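Local coordinates for peptidase, zinc-dependent (Methanocorpusculum labreanum, PDB 3LMC), which is probably a zinc-dependent metallopeptidase of the M54 family, holding one zinc ion and, at a separate four-cysteine site, one iron ion, at residues F39-G43 against K55-L60; L92-D98 against A118-R124. All coordinates share one frame; numbering follows the deposited sequence.

How the contacts relate
Contact 1 lays the loop 39-43 on helix 53-66, and contact 2 pairs two parallel strands of the central sheet, 90-94 and 117-120, and the turns that follow them. Their centres are 11 Å apart and they touch directly: Val-56 CG1 lies 3.7 Å from Ile-119 CD1, and Leu-41 CD1 3.7 Å from Gly-97 CA. The face carrying Leu-93 and Ile-119 is thus covered by contact 1. The other face, with Ala-118 and Val-120, looks toward helix 136-154, which bears the zinc ligands His-149 and His-153; the Ala-118 side chain is about 9 Å from the zinc. Contact 1 lies away from both metal sites.

Contact 1. Residues F39-G43 against K55-L60; sequences FPLEG and KVLLKL
Lys-59 supplies the hydrogen bond of this contact: its NZ reaches Pro-40 O at 2.7 Å, coming from above the carbonyl plane. The lysine gets there fully stretched, with CG anti to the backbone N (chi1 -171°) and every later torsion extended, so that its methylene chain runs from the helix to the loop backbone. Glu-42 crosses that chain, and its OE1 rests 3.4 Å from Lys-59 CD. The charged ends stay apart, OE1 being 4.5 Å from Lys-59 NZ, too far for a salt bridge.

The apolar contacts gather around Phe-39 and Val-56. Phe-39 brings the far end of its ring to the helix: CZ sits 3.8 Å from Leu-60 CA, CE2 meets Leu-60 CD2, and CE1 meets Val-56 CG1 and Lys-59 CD from two directions about at right angles. Val-56 divides its two methyls. CG1 packs 3.5 Å from Leu-41 CD2, while CG2 lies against the backbone of Glu-42, 3.6 Å from its O. At the far end of the loop, Lys-55 passes its CD over Gly-43 CA at 3.7 Å; a beta carbon on that residue would run into the lysine.

Beneath this layer, Phe-39, Val-56 and Leu-60 all rest on Leu-93 of strand 90-94, so the loop closes over one edge of the helix-sheet interface. The chemistry is that of an amphipathic helix flank: hydrophobic groups face the sheet, whereas the lysines contribute mainly methylene packing, and Lys-59 ends its aliphatic run on a backbone carbonyl.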
loop_
_atom_site.group_PDB
_atom_site.type_symbol
_atom_site.label_atom_id
_atom_site.label_comp_id
_atom_site.label_asym_id
_atom_site.label_seq_id
_atom_site.Cartn_x
_atom_site.Cartn_y
_atom_site.Cartn_z
ATOM N N PHE A 39 -7.630 7.156 8.397
ATOM C CA PHE A 39 -6.573 8.123 8.117
ATOM C C PHE A 39 -7.140 9.226 7.231
ATOM O O PHE A 39 -7.193 9.082 6.013
ATOM C CB PHE A 39 -5.361 7.456 7.446
ATOM C CG PHE A 39 -4.120 8.327 7.419
ATOM C CD1 PHE A 39 -3.812 9.096 6.310
ATOM C CD2 PHE A 39 -3.274 8.377 8.507
ATOM C CE1 PHE A 39 -2.665 9.903 6.295
ATOM C CE2 PHE A 39 -2.146 9.177 8.502
ATOM C CZ PHE A 39 -1.844 9.941 7.396
ATOM N N PRO A 40 -7.585 10.331 7.845
ATOM C CA PRO A 40 -8.232 11.353 7.023
ATOM C C PRO A 40 -7.253 11.825 5.968
ATOM O O PRO A 40 -6.098 12.111 6.282
ATOM C CB PRO A 40 -8.556 12.461 8.030
ATOM C CG PRO A 40 -8.642 11.738 9.358
ATOM C CD PRO A 40 -7.563 10.699 9.272
ATOM N N LEU A 41 -7.705 11.869 4.723
ATOM C CA LEU A 41 -6.836 12.174 3.606
ATOM C C LEU A 41 -6.564 13.682 3.461
ATOM O O LEU A 41 -7.207 14.510 4.092
ATOM C CB LEU A 41 -7.437 11.564 2.328
ATOM C CG LEU A 41 -7.513 10.027 2.389
ATOM C CD1 LEU A 41 -8.212 9.423 1.166
ATOM C CD2 LEU A 41 -6.102 9.457 2.545
ATOM N N GLU A 42 -5.589 14.031 2.639
ATOM C CA GLU A 42 -5.268 15.423 2.416
ATOM C C GLU A 42 -5.156 15.637 0.915
ATOM O O GLU A 42 -5.102 14.677 0.153
ATOM C CB GLU A 42 -3.951 15.772 3.114
ATOM C CG GLU A 42 -3.796 17.245 3.419
ATOM C CD GLU A 42 -2.426 17.573 3.943
ATOM O OE1 GLU A 42 -1.875 16.750 4.702
ATOM O OE2 GLU A 42 -1.894 18.648 3.594
ATOM N N GLY A 43 -5.137 16.891 0.485
ATOM C CA GLY A 43 -4.893 17.187 -0.908
ATOM C C GLY A 43 -6.049 16.804 -1.800
ATOM O O GLY A 43 -5.854 16.322 -2.912
ATOM N N LYS A 55 0.606 14.134 -1.422
ATOM C CA LYS A 55 0.320 14.800 -0.154
ATOM C C LYS A 55 -0.038 13.840 0.964
ATOM O O LYS A 55 0.401 14.018 2.105
ATOM C CB LYS A 55 -0.777 15.843 -0.324
ATOM C CG LYS A 55 -0.259 17.124 -0.945
ATOM C CD LYS A 55 -1.328 18.184 -1.033
ATOM C CE LYS A 55 -0.762 19.436 -1.680
ATOM N NZ LYS A 55 -1.795 20.484 -1.787
ATOM N N VAL A 56 -0.829 12.818 0.645
ATOM C CA VAL A 56 -1.193 11.827 1.657
ATOM C C VAL A 56 0.072 11.108 2.144
ATOM O O VAL A 56 0.232 10.858 3.332
ATOM C CB VAL A 56 -2.230 10.804 1.129
ATOM C CG1 VAL A 56 -2.596 9.795 2.220
ATOM C CG2 VAL A 56 -3.511 11.524 0.609
ATOM N N LEU A 57 0.991 10.801 1.234
ATOM C CA LEU A 57 2.183 10.061 1.619
ATOM C C LEU A 57 3.083 10.881 2.562
ATOM O O LEU A 57 3.637 10.348 3.531
ATOM C CB LEU A 57 2.939 9.572 0.380
ATOM C CG LEU A 57 2.241 8.494 -0.458
ATOM C CD1 LEU A 57 3.011 8.228 -1.738
ATOM C CD2 LEU A 57 2.082 7.189 0.332
ATOM N N LEU A 58 3.204 12.177 2.289
ATOM C CA LEU A 58 3.971 13.084 3.150
ATOM C C LEU A 58 3.323 13.166 4.533
ATOM O O LEU A 58 4.003 13.143 5.564
ATOM C CB LEU A 58 4.038 14.491 2.528
ATOM C CG LEU A 58 4.724 14.582 1.160
ATOM C CD1 LEU A 58 4.744 16.014 0.628
ATOM C CD2 LEU A 58 6.142 14.040 1.259
ATOM N N LYS A 59 1.998 13.277 4.541
ATOM C CA LYS A 59 1.234 13.276 5.780
ATOM C C LYS A 59 1.427 11.963 6.557
ATOM O O LYS A 59 1.457 11.962 7.794
ATOM C CB LYS A 59 -0.248 13.490 5.474
ATOM C CG LYS A 59 -1.090 13.709 6.686
ATOM C CD LYS A 59 -2.577 13.786 6.313
ATOM C CE LYS A 59 -3.435 14.149 7.524
ATOM N NZ LYS A 59 -4.856 14.339 7.134
ATOM N N LEU A 60 1.560 10.857 5.826
ATOM C CA LEU A 60 1.761 9.545 6.441
ATOM C C LEU A 60 3.130 9.466 7.135
ATOM O O LEU A 60 3.258 8.927 8.238
ATOM C CB LEU A 60 1.664 8.446 5.386
ATOM C CG LEU A 60 0.870 7.196 5.749
ATOM C CD1 LEU A 60 1.284 6.044 4.838
ATOM C CD2 LEU A 60 1.078 6.836 7.209
#

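Contact 2. Residues L92-D98 against A118-R124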
loop_
_atom_site.group_PDB
_atom_site.type_symbol
_atom_site.label_atom_id
_atom_site.label_comp_id
_atom_site.label_asym_id
_atom_site.label_seq_id
_atom_site.Cartn_x
_atom_site.Cartn_y
_atom_site.Cartn_z
ATOM N N LEU A 92 2.246 0.746 4.693
ATOM C CA LEU A 92 1.309 0.724 3.573
ATOM C C LEU A 92 -0.068 1.138 4.093
ATOM O O LEU A 92 -0.670 0.437 4.914
ATOM C CB LEU A 92 1.225 -0.679 2.954
ATOM C CG LEU A 92 0.124 -0.887 1.892
ATOM C CD1 LEU A 92 0.277 0.100 0.744
ATOM C CD2 LEU A 92 0.062 -2.335 1.351
ATOM N N LEU A 93 -0.563 2.276 3.612
ATOM C CA LEU A 93 -1.901 2.761 3.956
ATOM C C LEU A 93 -2.922 2.194 2.950
ATOM O O LEU A 93 -2.732 2.282 1.733
ATOM C CB LEU A 93 -1.920 4.292 3.906
ATOM C CG LEU A 93 -2.929 5.156 4.678
ATOM C CD1 LEU A 93 -3.412 6.333 3.828
ATOM C CD2 LEU A 93 -4.085 4.368 5.232
ATOM N N VAL A 94 -3.991 1.598 3.462
ATOM C CA VAL A 94 -5.098 1.126 2.618
ATOM C C VAL A 94 -6.244 2.090 2.855
ATOM O O VAL A 94 -6.791 2.138 3.955
ATOM C CB VAL A 94 -5.527 -0.290 3.006
ATOM C CG1 VAL A 94 -6.773 -0.712 2.229
ATOM C CG2 VAL A 94 -4.388 -1.265 2.756
ATOM N N THR A 95 -6.585 2.879 1.838
ATOM C CA THR A 95 -7.508 4.000 2.005
ATOM C C THR A 95 -8.715 3.887 1.072
ATOM O O THR A 95 -8.592 3.381 -0.043
ATOM C CB THR A 95 -6.797 5.333 1.695
ATOM O OG1 THR A 95 -7.745 6.416 1.755
ATOM C CG2 THR A 95 -6.206 5.287 0.294
ATOM N N PRO A 96 -9.882 4.385 1.500
ATOM C CA PRO A 96 -11.036 4.295 0.585
ATOM C C PRO A 96 -11.041 5.372 -0.502
ATOM O O PRO A 96 -11.856 5.282 -1.430
ATOM C CB PRO A 96 -12.232 4.511 1.518
ATOM C CG PRO A 96 -11.660 5.428 2.605
ATOM C CD PRO A 96 -10.270 4.871 2.840
ATOM N N GLY A 97 -10.172 6.379 -0.393
ATOM C CA GLY A 97 -10.236 7.524 -1.294
ATOM C C GLY A 97 -9.740 7.198 -2.692
ATOM O O GLY A 97 -8.836 6.386 -2.843
ATOM N N ASP A 98 -10.341 7.804 -3.715
ATOM C CA ASP A 98 -9.828 7.671 -5.082
ATOM C C ASP A 98 -8.561 8.533 -5.231
ATOM O O ASP A 98 -8.548 9.712 -4.853
ATOM C CB ASP A 98 -10.873 8.097 -6.115
ATOM C CG ASP A 98 -10.465 7.748 -7.547
ATOM O OD1 ASP A 98 -9.887 6.653 -7.772
ATOM O OD2 ASP A 98 -10.734 8.571 -8.449
ATOM N N ALA A 118 3.847 4.020 1.596
ATOM C CA ALA A 118 3.143 3.675 0.371
ATOM C C ALA A 118 1.644 3.678 0.628
ATOM O O ALA A 118 1.196 3.727 1.782
ATOM C CB ALA A 118 3.597 2.310 -0.143
ATOM N N ILE A 119 0.863 3.628 -0.445
ATOM C CA ILE A 119 -0.586 3.696 -0.317
ATOM C C ILE A 119 -1.262 2.855 -1.391
ATOM O O ILE A 119 -0.769 2.778 -2.519
ATOM C CB ILE A 119 -1.086 5.173 -0.408
ATOM C CG1 ILE A 119 -2.563 5.291 -0.026
ATOM C CG2 ILE A 119 -0.868 5.735 -1.802
ATOM C CD1 ILE A 119 -3.026 6.773 0.194
ATOM N N VAL A 120 -2.370 2.205 -1.035
ATOM C CA VAL A 120 -3.221 1.562 -2.032
ATOM C C VAL A 120 -4.674 1.939 -1.775
ATOM O O VAL A 120 -5.099 2.071 -0.619
ATOM C CB VAL A 120 -3.072 0.033 -2.050
ATOM C CG1 VAL A 120 -3.158 -0.545 -0.641
ATOM C CG2 VAL A 120 -4.160 -0.586 -2.942
ATOM N N SER A 121 -5.433 2.142 -2.850
ATOM C CA SER A 121 -6.835 2.492 -2.708
ATOM C C SER A 121 -7.707 1.413 -3.330
ATOM O O SER A 121 -7.594 1.137 -4.527
ATOM C CB SER A 121 -7.140 3.806 -3.404
ATOM O OG SER A 121 -8.545 3.902 -3.596
ATOM N N PRO A 122 -8.567 0.787 -2.522
ATOM C CA PRO A 122 -9.465 -0.212 -3.107
ATOM C C PRO A 122 -10.607 0.420 -3.903
ATOM O O PRO A 122 -11.437 -0.325 -4.429
ATOM C CB PRO A 122 -10.018 -0.939 -1.884
ATOM C CG PRO A 122 -9.013 -0.699 -0.796
ATOM C CD PRO A 122 -8.543 0.707 -1.053
ATOM N N HIS A 123 -10.644 1.751 -4.018
ATOM C CA HIS A 123 -11.795 2.401 -4.665
ATOM C C HIS A 123 -12.077 1.866 -6.062
ATOM O O HIS A 123 -13.227 1.670 -6.428
ATOM C CB HIS A 123 -11.638 3.916 -4.724
ATOM C CG HIS A 123 -12.902 4.631 -5.105
ATOM N ND1 HIS A 123 -13.098 5.189 -6.350
ATOM C CD2 HIS A 123 -14.045 4.847 -4.411
ATOM C CE1 HIS A 123 -14.294 5.749 -6.398
ATOM N NE2 HIS A 123 -14.893 5.551 -5.237
ATOM N N ARG A 124 -11.028 1.642 -6.850
ATOM C CA ARG A 124 -11.193 1.081 -8.186
ATOM C C ARG A 124 -10.854 -0.406 -8.284
ATOM O O ARG A 124 -10.836 -0.974 -9.386
ATOM C CB ARG A 124 -10.372 1.879 -9.188
ATOM C CG ARG A 124 -10.904 3.306 -9.356
ATOM C CD ARG A 124 -10.100 4.086 -10.369
ATOM N NE ARG A 124 -10.421 5.507 -10.325
ATOM C CZ ARG A 124 -10.825 6.222 -11.366
ATOM N NH1 ARG A 124 -10.980 5.653 -12.555
ATOM N NH2 ARG A 124 -11.056 7.518 -11.222
#
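Ser-121 OG is gripped by two backbone groups: it donates to Gly-97 O at 2.6 Å, reaching it from above the carbonyl plane, and accepts from His-123 N at 3.0 Å. With OG anti to the backbone N (chi1 162°), the hydroxyl closes an ST turn and ties that turn to the loop after the partner strand. Thr-95 makes a matching ST turn there, its OG1 accepting from Gly-97 N.

Further out, Arg-124 holds Asp-98 side-on in a bidentate salt bridge. NE meets OD1 at 2.8 Å and NH2 meets OD2 at 3.0 Å, each on the syn side of its oxygen, with the two flat groups inclined by 26°. Gln-50 also bonds OD2. An alanine in place of Arg-124 would probably leave the Asp-98 carboxylate without its counter-charge and freer to turn. The His-123 ring lies obliquely beside Asp-98 CB.

The strands themselves pair in parallel through three backbone bonds: Leu-93 N to Ala-118 O, Val-120 N to Leu-93 O, and Thr-95 N to Val-120 O. On one face Val-120 CG1 touches both Leu-92 CD1 and Val-94 CG2, at 3.8 and 3.7 Å, the two lying in directions about at right angles, and Val-94 CG1 meets the Pro-122 ring crosswise. On the opposite face Leu-93 and Ile-119 run side by side, and Ile-119 CD1 also touches Thr-95 CG2 at 3.5 Å.

Strand 3-7 continues the sheet beyond 90-94, and 106-112 lies antiparallel beyond 117-120. Helix 53-66 covers the Leu-93 and Ile-119 face, while helix 136-154, carrying the HExxH zinc motif, packs through Glu-150, Ile-151 and Leu-154 onto Ala-118 and Leu-92.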